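Local coordinates for thiamin pyrophosphokinase (Saccharomyces cerevisiae, PDB 1IG0) that catalyses the transfer of a pyrophosphate group from ATP to thiamine, making thiamine diphosphate and AMP as a homodimer, at the interface of chains A and B. Sequence-based numbering; all coordinates share one arbitrary frame. Chains: chain A/B, Thiamin pyrophosphokinase.

The interface of chains A and B. Residues chain A 192, 199, 203, 227, 254, 256; chain B 196, 200.
B:Phe196, the first residue of helix 196-212, pushes its ring into an aliphatic pocket of chain A at the two-fold interface of the thiamine pyrophosphokinase homodimer; symmetry repeats the contact with the chains exchanged. The knob-in-pocket reading rests on area, since 92 Å² of B:Phe196 is hidden by chain A, against 8 Å² for A:Ile203 and 21 Å² for A:Ile256. The pocket is built from strand 225-230 (A:Ile227), the end of strand 248-254 (A:Leu254), the nearby A:Ile256, the loop residue A:Ile192, and A:Thr199 and A:Ile203 of chain A's copy of helix 196-212. With CG turned opposite the backbone N (chi1 -159°), the phenyl group reaches across to these walls. A:Ile227 meets it at about a right angle, its CD1 lying over one face, 3.8 Å from the ring centroid, a CH-pi contact. On the opposite face B:Val200 CG2, of the same chain, lies 4.0 Å above the ring plane of B:Phe196, displaced beyond the rim. Around the rim, A:Leu254 CD1 is 3.6 Å from CD2 of B:Phe196, and A:Ile256 CD1 is 3.7 Å from its CE2. At the far end A:Ile203 comes from the opposite direction and brings CD1 to 3.6 Å from CZ of B:Phe196. Beyond the CD1/CE1 edge, on A:Ile227's side of the plane, A:Ile192 CG2 is 3.8 Å from CD1 of B:Phe196, while A:Thr199 turns its methyl CG2, not its hydroxyl, to CE1. One turn along the helix, B:Val200 CG2 extends the apolar surface, 3.7 Å from A:Leu254 CD1. An alanine in place of B:Phe196 would probably leave a gap between A:Ile227 on one side and A:Leu254 and A:Ile256 on the other, depriving the surrounding methyls of their shared aromatic partner.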
ATOM      1  N   ILE A 192       3.814  -6.665  -0.641  1.00 21.18           N
ATOM      2  CA  ILE A 192       3.582  -5.256  -0.336  1.00 21.42           C
ATOM      3  C   ILE A 192       4.725  -4.365  -0.827  1.00 22.62           C
ATOM      4  O   ILE A 192       5.890  -4.760  -0.785  1.00 22.90           O
ATOM      5  CB  ILE A 192       3.444  -5.045   1.197  1.00 20.93           C
ATOM      6  CG1 ILE A 192       2.396  -6.001   1.779  1.00 21.22           C
ATOM      7  CG2 ILE A 192       3.077  -3.595   1.492  1.00 20.79           C
ATOM      8  CD1 ILE A 192       0.968  -5.682   1.386  1.00 21.71           C
ATOM      9  N   THR A 199      -0.547  -4.659  -4.096  1.00 18.53           N
ATOM     10  CA  THR A 199      -0.519  -4.416  -2.660  1.00 17.73           C
ATOM     11  C   THR A 199      -1.946  -4.537  -2.140  1.00 17.21           C
ATOM     12  O   THR A 199      -2.194  -5.148  -1.102  1.00 18.08           O
ATOM     13  CB  THR A 199       0.007  -2.998  -2.327  1.00 17.15           C
ATOM     14  OG1 THR A 199       1.422  -2.946  -2.550  1.00 17.43           O
ATOM     15  CG2 THR A 199      -0.295  -2.636  -0.874  1.00 18.19           C
ATOM     16  N   ILE A 203      -3.812  -7.355   0.471  1.00 16.43           N
ATOM     17  CA  ILE A 203      -4.629  -6.997   1.621  1.00 17.58           C
ATOM     18  C   ILE A 203      -5.967  -7.735   1.594  1.00 17.65           C
ATOM     19  O   ILE A 203      -6.458  -8.174   2.635  1.00 19.15           O
ATOM     20  CB  ILE A 203      -4.880  -5.468   1.677  1.00 17.51           C
ATOM     21  CG1 ILE A 203      -3.556  -4.731   1.908  1.00 17.38           C
ATOM     22  CG2 ILE A 203      -5.859  -5.139   2.796  1.00 18.55           C
ATOM     23  CD1 ILE A 203      -2.850  -5.115   3.202  1.00 18.17           C
ATOM     24  N   ILE A 227       2.273  -7.245   8.555  1.00 19.29           N
ATOM     25  CA  ILE A 227       0.898  -6.858   8.286  1.00 18.84           C
ATOM     26  C   ILE A 227       0.012  -8.086   8.398  1.00 19.21           C
ATOM     27  O   ILE A 227       0.230  -9.087   7.716  1.00 19.86           O
ATOM     28  CB  ILE A 227       0.776  -6.247   6.880  1.00 17.83           C
ATOM     29  CG1 ILE A 227       1.827  -5.146   6.706  1.00 17.39           C
ATOM     30  CG2 ILE A 227      -0.615  -5.675   6.683  1.00 17.95           C
ATOM     31  CD1 ILE A 227       1.923  -4.596   5.297  1.00 15.77           C
ATOM     32  N   LEU A 254      -5.665  -0.262  10.754  1.00 18.85           N
ATOM     33  CA  LEU A 254      -6.129   0.073   9.412  1.00 18.10           C
ATOM     34  C   LEU A 254      -7.415  -0.583   8.927  1.00 18.27           C
ATOM     35  O   LEU A 254      -7.429  -1.767   8.597  1.00 18.47           O
ATOM     36  CB  LEU A 254      -5.005  -0.249   8.425  1.00 17.40           C
ATOM     37  CG  LEU A 254      -3.602   0.042   8.978  1.00 16.25           C
ATOM     38  CD1 LEU A 254      -2.545  -0.548   8.056  1.00 17.45           C
ATOM     39  CD2 LEU A 254      -3.401   1.547   9.147  1.00 17.19           C
ATOM     40  N   ILE A 256      -8.961  -1.044   6.249  1.00 20.48           N
ATOM     41  CA  ILE A 256      -8.849  -1.046   4.799  1.00 21.59           C
ATOM     42  C   ILE A 256     -10.046  -1.679   4.105  1.00 23.05           C
ATOM     43  O   ILE A 256     -10.446  -2.797   4.423  1.00 24.18           O
ATOM     44  CB  ILE A 256      -7.553  -1.768   4.360  1.00 20.34           C
ATOM     45  CG1 ILE A 256      -6.355  -1.159   5.096  1.00 20.86           C
ATOM     46  CG2 ILE A 256      -7.361  -1.638   2.852  1.00 20.37           C
ATOM     47  CD1 ILE A 256      -5.028  -1.848   4.801  1.00 19.89           C
TER
ATOM     48  N   PHE B 196       3.850   0.947   6.136  1.00 22.62           N
ATOM     49  CA  PHE B 196       2.497   0.709   5.662  1.00 20.86           C
ATOM     50  C   PHE B 196       1.392   1.621   6.181  1.00 21.21           C
ATOM     51  O   PHE B 196       0.506   2.000   5.417  1.00 20.35           O
ATOM     52  CB  PHE B 196       2.093  -0.748   5.890  1.00 21.13           C
ATOM     53  CG  PHE B 196       0.960  -1.191   5.012  1.00 19.53           C
ATOM     54  CD1 PHE B 196       1.086  -1.131   3.627  1.00 19.55           C
ATOM     55  CD2 PHE B 196      -0.243  -1.628   5.555  1.00 20.39           C
ATOM     56  CE1 PHE B 196       0.034  -1.497   2.795  1.00 18.84           C
ATOM     57  CE2 PHE B 196      -1.305  -1.997   4.726  1.00 19.56           C
ATOM     58  CZ  PHE B 196      -1.163  -1.930   3.344  1.00 19.98           C
ATOM     59  N   VAL B 200      -1.313   3.887   3.910  1.00 18.09           N
ATOM     60  CA  VAL B 200      -2.751   3.980   4.123  1.00 18.73           C
ATOM     61  C   VAL B 200      -3.180   5.425   4.357  1.00 19.24           C
ATOM     62  O   VAL B 200      -4.200   5.864   3.825  1.00 19.73           O
ATOM     63  CB  VAL B 200      -3.209   3.116   5.322  1.00 18.71           C
ATOM     64  CG1 VAL B 200      -4.702   3.308   5.564  1.00 18.56           C
ATOM     65  CG2 VAL B 200      -2.909   1.647   5.047  1.00 20.08           C
TER